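Local coordinates for YopX protein (Bacillus subtilis, PDB 2I2L) that is of unknown function but forms a homodimer and is encoded by the SPbeta prophage of its bacterial host, at the interface of chains A and B. Sequence-based numbering; all coordinates share one arbitrary frame. Chains: chain A/B, YopX protein.

Contacts 1 and 2 are neighbours, the centres of their C-alpha atoms about 12 Å apart, and B:Ile25 belongs to both: its CD1 methyl reaches A:Trp56 in contact 1, while its backbone pairs with chain A in contact 2. Contact 3 is a separate patch, about 18 Å from contact 1 and 25 Å from contact 2 between the same centres, built mainly on strands 92-96 and 106-108 and the 3-10 helix 109-111. Contacts 1 and 2 have twins with the chains exchanged, whereas contact 3 lies across the two-fold itself, so the homodimer is joined both through residues 2 to 56 and through this later region.

Contact 1: the interface of chains A and B. Residues chain A 25, 29, 31, 54, 56; chain B 2-3, 25, 56.
The main-chain carbonyl O of B:Asn2 takes two bonds, a short but off-axis one from its own chain and a weak one from across. The hydroxyl OG1 of B:Thr3 lies 2.9 Å from B:Asn2 O, above the carbonyl plane and at a C=O...donor angle of only 98°. From chain A the indole NE1 of A:Trp56 points at B:Asn2 O, at 3.4 Å and fairly straight, with 154° at the hydrogen. A weak hydrogen bond from B:Thr3 OG1 to the carbonyl O of A:Gly29 competes for the same hydroxyl hydrogen. B:Asn2 crosses A:Trp56 obliquely, its amide plane turned 78° from the ring and its CB beside the pyrrole end; the amide itself is directed toward A:Leu54, whose CB covers a face of A:Trp31.

Beside this polar strip the contact is apolar. The CG2 methyls of A:Ile25 and B:Thr3 meet tip to tip. A:Trp56, with CG anti to the carbonyl carbon, brings the six-membered end of its indole to that of B:Trp56, CH2 against CH2 at 3.3 Å, the side chains crossing at about a right angle. B:Ile25 CD1 caps the edge of A:Trp56 in the ring plane, 3.8 Å from CZ3. In the fold, the N-terminal segment of chain B, ahead of strand 5-8, lies against strand 53-56 of chain A and the turn between strands 22-25 and 31-36.

Contact 2: the interface of chains A and B. Residues chain A 3, 5, 16-23; chain B 25-27, 29.
The packed part of this dimer contact centres on a short antiparallel bridge in which A:Leu23 pairs with B:Ile25. A:Leu23 N donates to B:Ile25 O at 3.0 Å, and B:Ile25 N returns the bond to A:Leu23 O at 2.9 Å with 160° at the hydrogen; both donors lie in the plane of the carbonyl they reach. The two side chains lie alongside each other, aimed alike. B:Ile25 holds CG2 anti to its backbone N, which puts that methyl in the ring plane of A:Tyr5, at the edge, 3.6 Å from CE2. A:Tyr5 is itself held flat within chain A, with A:Leu23 CD2 over the centre of one face and A:Trp16 CB toward the rim of the other. A:Thr3 and B:Ile25 pass antiparallel, their CG2 methyls touching, while A:Thr3 OG1 bonds to B:Gly29 O at 3.0 Å from above the carbonyl plane.

The loose rim is sparse. B:Lys26 meets the partner mainly through its backbone, its long side chain leading away from chain A, and A:Gly20 and A:Glu19, the latter with an incomplete side chain, barely touch chain B. B:Ser27 belongs with the packed part and loses more surface to the partner than any other residue of the patch. With chi1 -176°, its OG donates to A:Asp18 O at 2.8 Å from above the carbonyl plane, and A:Asp17 O, 2.9 Å from OG, is an alternative acceptor.

Contact 3: the interface of chains A and B. Residues chain A 90-94, 107-108, 111; chain B 60, 91-93, 107-108, 110-111.
An antiparallel beta bridge across the two-fold joins the chains here, pairing A:Val92 with B:Val92 at the start of strand 92-96 in each copy and so helping to build the homodimer. Two backbone bonds flank the valines: A:Phe93 N donates to B:Gly91 O and B:Phe93 N to A:Gly91 O, both at 2.9 Å, nearly straight and almost along the C=O axis.

The valine side chains run next to each other with the same heading, CB of A:Val92 3.9 Å from CB of B:Val92. A:Val92 then reaches B:Trp111 tip to tip, and B:Val92 reaches A:Trp111. A:Val92 CG1 sits above one face of the B:Trp111 indole, toward the rim, 3.8 Å from CZ2, and B:Ala108 CB covers the same face from within chain B; A:Trp111 is covered likewise by B:Val92 and A:Ala108. B:Trp111, with CG anti to the carbonyl carbon (chi1 -71°), pushes its far edge against the partner's strand 106-108, CH2 lying 3.6 Å from A:Thr107 CA.

Symmetry is imperfect: B:Trp111 loses more surface to the partner than A:Trp111, its edge also meeting the amide oxygen OE1 of A:Gln94 in the ring plane, 3.5 Å from CZ2. At the margin B:Val60 CG1 packs on the A:Asp90 backbone. The strand pairing probably sets the register of the two chains, and the tryptophan of each reaches across to the other, giving the protein a second attachment within its dimer.

Contact 1: the interface of chains A and B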
loop_
_atom_site.group_PDB
_atom_site.type_symbol
_atom_site.label_atom_id
_atom_site.label_comp_id
_atom_site.label_asym_id
_atom_site.label_seq_id
_atom_site.Cartn_x
_atom_site.Cartn_y
_atom_site.Cartn_z
ATOM N N ILE A 25 -7.855 11.392 -4.758
ATOM C CA ILE A 25 -6.905 10.983 -5.776
ATOM C C ILE A 25 -7.575 11.163 -7.134
ATOM O O ILE A 25 -8.704 10.708 -7.327
ATOM C CB ILE A 25 -6.499 9.518 -5.589
ATOM C CG1 ILE A 25 -5.720 9.367 -4.281
ATOM C CG2 ILE A 25 -5.658 9.058 -6.775
ATOM C CD1 ILE A 25 -5.178 7.971 -4.049
ATOM N N GLY A 29 -3.540 10.689 -11.533
ATOM C CA GLY A 29 -2.580 10.350 -10.498
ATOM C C GLY A 29 -2.352 11.421 -9.450
ATOM O O GLY A 29 -1.767 11.144 -8.407
ATOM N N TRP A 31 -3.056 14.025 -6.379
ATOM C CA TRP A 31 -3.811 13.878 -5.145
ATOM C C TRP A 31 -4.037 15.264 -4.564
ATOM O O TRP A 31 -3.379 16.226 -4.965
ATOM C CB TRP A 31 -3.097 12.962 -4.143
ATOM C CG TRP A 31 -1.757 13.417 -3.661
ATOM C CD1 TRP A 31 -0.542 12.937 -4.048
ATOM C CD2 TRP A 31 -1.496 14.408 -2.660
ATOM N NE1 TRP A 31 0.460 13.566 -3.352
ATOM C CE2 TRP A 31 -0.096 14.473 -2.495
ATOM C CE3 TRP A 31 -2.311 15.246 -1.888
ATOM C CZ2 TRP A 31 0.510 15.338 -1.588
ATOM C CZ3 TRP A 31 -1.708 16.107 -0.984
ATOM C CH2 TRP A 31 -0.305 16.148 -0.841
ATOM N N LEU A 54 2.621 12.532 0.506
ATOM C CA LEU A 54 1.528 11.630 0.875
ATOM C C LEU A 54 2.162 10.274 1.272
ATOM O O LEU A 54 2.903 9.676 0.488
ATOM C CB LEU A 54 0.573 11.421 -0.314
ATOM C CG LEU A 54 -0.920 11.087 -0.088
ATOM C CD1 LEU A 54 -1.446 10.374 -1.327
ATOM C CD2 LEU A 54 -1.131 10.208 1.137
ATOM N N TRP A 56 1.337 6.360 2.924
ATOM C CA TRP A 56 0.296 5.410 3.269
ATOM C C TRP A 56 0.612 4.659 4.558
ATOM O O TRP A 56 1.772 4.526 4.978
ATOM C CB TRP A 56 0.068 4.405 2.133
ATOM C CG TRP A 56 -0.417 5.032 0.861
ATOM C CD1 TRP A 56 0.320 5.272 -0.261
ATOM C CD2 TRP A 56 -1.734 5.525 0.587
ATOM N NE1 TRP A 56 -0.453 5.885 -1.212
ATOM C CE2 TRP A 56 -1.724 6.055 -0.718
ATOM C CE3 TRP A 56 -2.929 5.574 1.322
ATOM C CZ2 TRP A 56 -2.851 6.625 -1.317
ATOM C CZ3 TRP A 56 -4.060 6.144 0.727
ATOM C CH2 TRP A 56 -4.007 6.662 -0.584
ATOM N N ASN B 2 2.485 7.338 -5.710
ATOM C CA ASN B 2 1.797 6.425 -4.799
ATOM C C ASN B 2 0.317 6.701 -4.993
ATOM O O ASN B 2 -0.298 7.420 -4.210
ATOM C CB ASN B 2 2.203 6.750 -3.363
ATOM C CG ASN B 2 2.485 8.232 -3.168
ATOM O OD1 ASN B 2 1.617 9.084 -3.375
ATOM N ND2 ASN B 2 3.712 8.544 -2.780
ATOM N N THR B 3 -0.267 6.139 -6.039
ATOM C CA THR B 3 -1.661 6.434 -6.280
ATOM C C THR B 3 -2.480 5.354 -6.962
ATOM O O THR B 3 -3.704 5.366 -6.877
ATOM C CB THR B 3 -1.761 7.771 -7.054
ATOM O OG1 THR B 3 -1.906 8.839 -6.112
ATOM C CG2 THR B 3 -2.927 7.771 -8.016
ATOM N N ILE B 25 -11.349 9.377 -0.138
ATOM C CA ILE B 25 -11.192 8.762 1.171
ATOM C C ILE B 25 -11.717 9.724 2.245
ATOM O O ILE B 25 -11.216 10.841 2.386
ATOM C CB ILE B 25 -9.711 8.461 1.464
ATOM C CG1 ILE B 25 -9.217 7.336 0.561
ATOM C CG2 ILE B 25 -9.543 8.093 2.927
ATOM C CD1 ILE B 25 -7.745 7.129 0.626
ATOM N N TRP B 56 -5.365 -1.514 -3.751
ATOM C CA TRP B 56 -4.224 -0.669 -4.067
ATOM C C TRP B 56 -3.209 -1.368 -4.958
ATOM O O TRP B 56 -3.162 -2.605 -5.050
ATOM C CB TRP B 56 -3.514 -0.217 -2.794
ATOM C CG TRP B 56 -4.359 0.603 -1.895
ATOM C CD1 TRP B 56 -4.803 0.255 -0.660
ATOM C CD2 TRP B 56 -4.844 1.931 -2.140
ATOM N NE1 TRP B 56 -5.538 1.281 -0.114
ATOM C CE2 TRP B 56 -5.578 2.321 -1.001
ATOM C CE3 TRP B 56 -4.726 2.826 -3.205
ATOM C CZ2 TRP B 56 -6.191 3.575 -0.895
ATOM C CZ3 TRP B 56 -5.336 4.077 -3.096
ATOM C CH2 TRP B 56 -6.060 4.434 -1.947
#

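Contact 2: the interface of chains A and B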
loop_
_atom_site.group_PDB
_atom_site.type_symbol
_atom_site.label_atom_id
_atom_site.label_comp_id
_atom_site.label_asym_id
_atom_site.label_seq_id
_atom_site.Cartn_x
_atom_site.Cartn_y
_atom_site.Cartn_z
ATOM N N THR A 3 -7.101 2.348 4.280
ATOM C CA THR A 3 -7.411 3.738 4.053
ATOM C C THR A 3 -6.443 4.668 4.775
ATOM O O THR A 3 -6.306 5.827 4.404
ATOM C CB THR A 3 -8.883 4.007 4.481
ATOM O OG1 THR A 3 -9.762 3.636 3.412
ATOM C CG2 THR A 3 -9.109 5.458 4.835
ATOM N N TYR A 5 -3.655 6.923 5.854
ATOM C CA TYR A 5 -2.689 7.705 5.096
ATOM C C TYR A 5 -2.396 8.962 5.909
ATOM O O TYR A 5 -3.082 9.248 6.896
ATOM C CB TYR A 5 -3.288 8.101 3.721
ATOM C CG TYR A 5 -4.304 9.238 3.767
ATOM C CD1 TYR A 5 -3.891 10.568 3.940
ATOM C CD2 TYR A 5 -5.675 8.981 3.725
ATOM C CE1 TYR A 5 -4.808 11.593 4.082
ATOM C CE2 TYR A 5 -6.610 10.013 3.867
ATOM C CZ TYR A 5 -6.165 11.307 4.052
ATOM O OH TYR A 5 -7.084 12.306 4.256
ATOM N N TRP A 16 -5.226 10.931 8.247
ATOM C CA TRP A 16 -6.502 10.598 7.618
ATOM C C TRP A 16 -7.739 10.738 8.510
ATOM O O TRP A 16 -8.781 11.209 8.053
ATOM C CB TRP A 16 -6.447 9.169 7.080
ATOM C CG TRP A 16 -6.198 8.147 8.150
ATOM C CD1 TRP A 16 -4.986 7.735 8.630
ATOM C CD2 TRP A 16 -7.190 7.416 8.885
ATOM N NE1 TRP A 16 -5.163 6.790 9.613
ATOM C CE2 TRP A 16 -6.504 6.576 9.790
ATOM C CE3 TRP A 16 -8.591 7.390 8.863
ATOM C CZ2 TRP A 16 -7.175 5.711 10.668
ATOM C CZ3 TRP A 16 -9.261 6.530 9.736
ATOM C CH2 TRP A 16 -8.551 5.702 10.626
ATOM N N ASP A 17 -7.630 10.322 9.772
ATOM C CA ASP A 17 -8.759 10.400 10.698
ATOM C C ASP A 17 -9.025 11.774 11.285
ATOM O O ASP A 17 -10.050 11.973 11.938
ATOM C CB ASP A 17 -8.611 9.388 11.839
ATOM C CG ASP A 17 -7.188 9.278 12.363
ATOM O OD1 ASP A 17 -6.364 10.185 12.101
ATOM O OD2 ASP A 17 -6.904 8.272 13.050
ATOM N N ASP A 18 -8.106 12.713 11.072
ATOM C CA ASP A 18 -8.293 14.081 11.548
ATOM C C ASP A 18 -9.705 14.498 11.139
ATOM O O ASP A 18 -10.164 14.142 10.056
ATOM C CB ASP A 18 -7.293 15.028 10.874
ATOM C CG ASP A 18 -5.914 14.953 11.484
ATOM O OD1 ASP A 18 -5.709 14.085 12.363
ATOM O OD2 ASP A 18 -5.042 15.759 11.084
ATOM N N GLU A 19 -10.394 15.254 11.981
ATOM C CA GLU A 19 -11.744 15.674 11.636
ATOM C C GLU A 19 -11.744 16.526 10.367
ATOM O O GLU A 19 -10.842 17.344 10.157
ATOM C CB GLU A 19 -12.360 16.454 12.793
ATOM N N GLY A 20 -12.748 16.304 9.518
ATOM C CA GLY A 20 -12.890 17.070 8.287
ATOM C C GLY A 20 -12.041 16.729 7.069
ATOM O O GLY A 20 -12.464 16.964 5.928
ATOM N N LEU A 21 -10.848 16.186 7.283
ATOM C CA LEU A 21 -10.001 15.858 6.151
ATOM C C LEU A 21 -10.581 14.760 5.284
ATOM O O LEU A 21 -11.287 13.864 5.756
ATOM C CB LEU A 21 -8.598 15.457 6.614
ATOM C CG LEU A 21 -7.703 16.630 7.018
ATOM C CD1 LEU A 21 -8.289 17.272 8.254
ATOM C CD2 LEU A 21 -6.278 16.168 7.292
ATOM N N SER A 22 -10.286 14.866 3.998
ATOM C CA SER A 22 -10.712 13.885 3.016
ATOM C C SER A 22 -9.657 13.956 1.928
ATOM O O SER A 22 -9.295 15.040 1.477
ATOM C CB SER A 22 -12.073 14.237 2.419
ATOM O OG SER A 22 -11.932 15.231 1.415
ATOM N N LEU A 23 -9.150 12.799 1.525
ATOM C CA LEU A 23 -8.144 12.731 0.485
ATOM C C LEU A 23 -8.828 12.455 -0.851
ATOM O O LEU A 23 -9.785 11.673 -0.931
ATOM C CB LEU A 23 -7.155 11.620 0.808
ATOM C CG LEU A 23 -6.005 11.441 -0.170
ATOM C CD1 LEU A 23 -5.274 12.782 -0.375
ATOM C CD2 LEU A 23 -5.080 10.354 0.378
ATOM N N ILE B 25 -11.349 9.377 -0.138
ATOM C CA ILE B 25 -11.192 8.762 1.171
ATOM C C ILE B 25 -11.717 9.724 2.245
ATOM O O ILE B 25 -11.216 10.841 2.386
ATOM C CB ILE B 25 -9.711 8.461 1.464
ATOM C CG1 ILE B 25 -9.217 7.336 0.561
ATOM C CG2 ILE B 25 -9.543 8.093 2.927
ATOM C CD1 ILE B 25 -7.745 7.129 0.626
ATOM N N LYS B 26 -12.724 9.306 3.000
ATOM C CA LYS B 26 -13.259 10.176 4.038
ATOM C C LYS B 26 -12.585 9.950 5.383
ATOM O O LYS B 26 -11.888 8.949 5.592
ATOM C CB LYS B 26 -14.769 9.989 4.185
ATOM C CG LYS B 26 -15.608 11.142 3.632
ATOM C CD LYS B 26 -16.017 10.937 2.167
ATOM C CE LYS B 26 -16.955 12.061 1.660
ATOM N NZ LYS B 26 -17.561 11.761 0.307
ATOM N N SER B 27 -12.812 10.888 6.300
ATOM C CA SER B 27 -12.223 10.830 7.631
ATOM C C SER B 27 -12.605 9.608 8.439
ATOM O O SER B 27 -11.835 9.161 9.284
ATOM C CB SER B 27 -12.590 12.070 8.437
ATOM O OG SER B 27 -11.935 12.027 9.692
ATOM N N GLY B 29 -12.761 6.854 7.331
ATOM C CA GLY B 29 -12.100 5.742 6.678
ATOM C C GLY B 29 -12.855 5.201 5.491
ATOM O O GLY B 29 -12.356 4.314 4.803
#

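Contact 3: the interface of chains A and B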
loop_
_atom_site.group_PDB
_atom_site.type_symbol
_atom_site.label_atom_id
_atom_site.label_comp_id
_atom_site.label_asym_id
_atom_site.label_seq_id
_atom_site.Cartn_x
_atom_site.Cartn_y
_atom_site.Cartn_z
ATOM N N ASP A 90 8.767 -1.604 -3.685
ATOM C CA ASP A 90 8.620 -2.974 -4.177
ATOM C C ASP A 90 7.383 -3.666 -3.612
ATOM O O ASP A 90 7.325 -4.894 -3.548
ATOM C CB ASP A 90 9.852 -3.802 -3.810
ATOM C CG ASP A 90 11.119 -3.290 -4.467
ATOM O OD1 ASP A 90 12.210 -3.558 -3.910
ATOM O OD2 ASP A 90 11.025 -2.633 -5.535
ATOM N N GLY A 91 6.398 -2.885 -3.191
ATOM C CA GLY A 91 5.193 -3.474 -2.648
ATOM C C GLY A 91 5.339 -3.937 -1.212
ATOM O O GLY A 91 4.593 -4.806 -0.752
ATOM N N VAL A 92 6.298 -3.371 -0.488
ATOM C CA VAL A 92 6.470 -3.757 0.906
ATOM C C VAL A 92 7.103 -2.680 1.779
ATOM O O VAL A 92 8.048 -1.999 1.366
ATOM C CB VAL A 92 7.284 -5.086 1.022
ATOM C CG1 VAL A 92 8.286 -5.180 -0.107
ATOM C CG2 VAL A 92 7.991 -5.167 2.374
ATOM N N PHE A 93 6.542 -2.501 2.974
ATOM C CA PHE A 93 7.082 -1.544 3.933
ATOM C C PHE A 93 8.278 -2.276 4.530
ATOM O O PHE A 93 8.125 -3.259 5.263
ATOM C CB PHE A 93 6.051 -1.218 5.012
ATOM C CG PHE A 93 4.906 -0.383 4.517
ATOM C CD1 PHE A 93 4.760 0.942 4.934
ATOM C CD2 PHE A 93 3.973 -0.911 3.638
ATOM C CE1 PHE A 93 3.689 1.733 4.482
ATOM C CE2 PHE A 93 2.899 -0.134 3.176
ATOM C CZ PHE A 93 2.755 1.197 3.601
ATOM N N GLN A 94 9.467 -1.803 4.188
ATOM C CA GLN A 94 10.697 -2.421 4.642
ATOM C C GLN A 94 11.557 -1.523 5.527
ATOM O O GLN A 94 11.339 -0.310 5.603
ATOM C CB GLN A 94 11.497 -2.860 3.422
ATOM C CG GLN A 94 11.273 -1.986 2.198
ATOM C CD GLN A 94 12.399 -2.113 1.200
ATOM O OE1 GLN A 94 12.753 -3.214 0.788
ATOM N NE2 GLN A 94 12.975 -0.984 0.808
ATOM N N THR A 107 13.803 -5.983 5.283
ATOM C CA THR A 107 12.717 -6.928 5.513
ATOM C C THR A 107 11.448 -6.181 5.887
ATOM O O THR A 107 11.503 -5.046 6.356
ATOM C CB THR A 107 13.062 -7.919 6.653
ATOM O OG1 THR A 107 11.993 -8.860 6.811
ATOM C CG2 THR A 107 13.253 -7.180 7.963
ATOM N N ALA A 108 10.303 -6.814 5.677
ATOM C CA ALA A 108 9.040 -6.182 6.016
ATOM C C ALA A 108 9.123 -5.772 7.472
ATOM O O ALA A 108 9.749 -6.461 8.266
ATOM C CB ALA A 108 7.891 -7.158 5.809
ATOM N N TRP A 111 7.580 -8.263 9.615
ATOM C CA TRP A 111 8.254 -9.559 9.587
ATOM C C TRP A 111 9.531 -9.530 10.424
ATOM O O TRP A 111 10.337 -10.460 10.365
ATOM C CB TRP A 111 8.591 -9.970 8.143
ATOM C CG TRP A 111 7.382 -10.329 7.325
ATOM C CD1 TRP A 111 6.071 -10.317 7.740
ATOM C CD2 TRP A 111 7.358 -10.709 5.941
ATOM N NE1 TRP A 111 5.242 -10.660 6.699
ATOM C CE2 TRP A 111 5.999 -10.902 5.586
ATOM C CE3 TRP A 111 8.347 -10.895 4.969
ATOM C CZ2 TRP A 111 5.612 -11.278 4.292
ATOM C CZ3 TRP A 111 7.958 -11.267 3.682
ATOM C CH2 TRP A 111 6.601 -11.451 3.358
ATOM N N VAL B 60 6.250 -3.001 -8.963
ATOM C CA VAL B 60 7.301 -3.974 -8.719
ATOM C C VAL B 60 7.681 -4.517 -10.090
ATOM O O VAL B 60 6.803 -4.859 -10.895
ATOM C CB VAL B 60 6.820 -5.143 -7.798
ATOM C CG1 VAL B 60 5.974 -4.602 -6.655
ATOM C CG2 VAL B 60 6.054 -6.177 -8.599
ATOM N N GLY B 91 1.394 -4.959 5.604
ATOM C CA GLY B 91 2.310 -4.022 4.984
ATOM C C GLY B 91 3.129 -4.602 3.854
ATOM O O GLY B 91 4.113 -4.009 3.417
ATOM N N VAL B 92 2.736 -5.768 3.371
ATOM C CA VAL B 92 3.469 -6.369 2.272
ATOM C C VAL B 92 2.571 -7.137 1.314
ATOM O O VAL B 92 1.655 -7.844 1.725
ATOM C CB VAL B 92 4.638 -7.271 2.798
ATOM C CG1 VAL B 92 4.327 -7.773 4.198
ATOM C CG2 VAL B 92 4.887 -8.431 1.848
ATOM N N PHE B 93 2.823 -6.934 0.024
ATOM C CA PHE B 93 2.095 -7.608 -1.041
ATOM C C PHE B 93 2.725 -8.988 -1.109
ATOM O O PHE B 93 3.656 -9.221 -1.881
ATOM C CB PHE B 93 2.294 -6.876 -2.371
ATOM C CG PHE B 93 1.405 -5.686 -2.539
ATOM C CD1 PHE B 93 0.314 -5.734 -3.398
ATOM C CD2 PHE B 93 1.624 -4.531 -1.807
ATOM C CE1 PHE B 93 -0.556 -4.645 -3.522
ATOM C CE2 PHE B 93 0.758 -3.435 -1.922
ATOM C CZ PHE B 93 -0.334 -3.494 -2.782
ATOM N N THR B 107 6.042 -14.875 0.498
ATOM C CA THR B 107 7.077 -13.861 0.434
ATOM C C THR B 107 6.528 -12.642 -0.296
ATOM O O THR B 107 5.413 -12.673 -0.816
ATOM C CB THR B 107 8.340 -14.409 -0.279
ATOM O OG1 THR B 107 9.384 -13.429 -0.236
ATOM C CG2 THR B 107 8.035 -14.753 -1.720
ATOM N N ALA B 108 7.294 -11.558 -0.305
ATOM C CA ALA B 108 6.871 -10.348 -0.993
ATOM C C ALA B 108 6.925 -10.627 -2.485
ATOM O O ALA B 108 7.919 -11.159 -2.978
ATOM C CB ALA B 108 7.801 -9.201 -0.647
ATOM N N GLY B 110 7.515 -8.742 -4.824
ATOM C CA GLY B 110 8.660 -8.090 -5.437
ATOM C C GLY B 110 9.972 -8.705 -4.973
ATOM O O GLY B 110 11.060 -8.258 -5.339
ATOM N N TRP B 111 9.867 -9.745 -4.158
ATOM C CA TRP B 111 11.052 -10.407 -3.637
ATOM C C TRP B 111 11.149 -11.851 -4.114
ATOM O O TRP B 111 11.984 -12.616 -3.620
ATOM C CB TRP B 111 11.072 -10.360 -2.097
ATOM C CG TRP B 111 11.332 -8.984 -1.529
ATOM C CD1 TRP B 111 11.731 -7.868 -2.221
ATOM C CD2 TRP B 111 11.243 -8.586 -0.154
ATOM N NE1 TRP B 111 11.896 -6.807 -1.363
ATOM C CE2 TRP B 111 11.602 -7.220 -0.086
ATOM C CE3 TRP B 111 10.896 -9.250 1.027
ATOM C CZ2 TRP B 111 11.621 -6.506 1.119
ATOM C CZ3 TRP B 111 10.915 -8.542 2.225
ATOM C CH2 TRP B 111 11.275 -7.184 2.259
#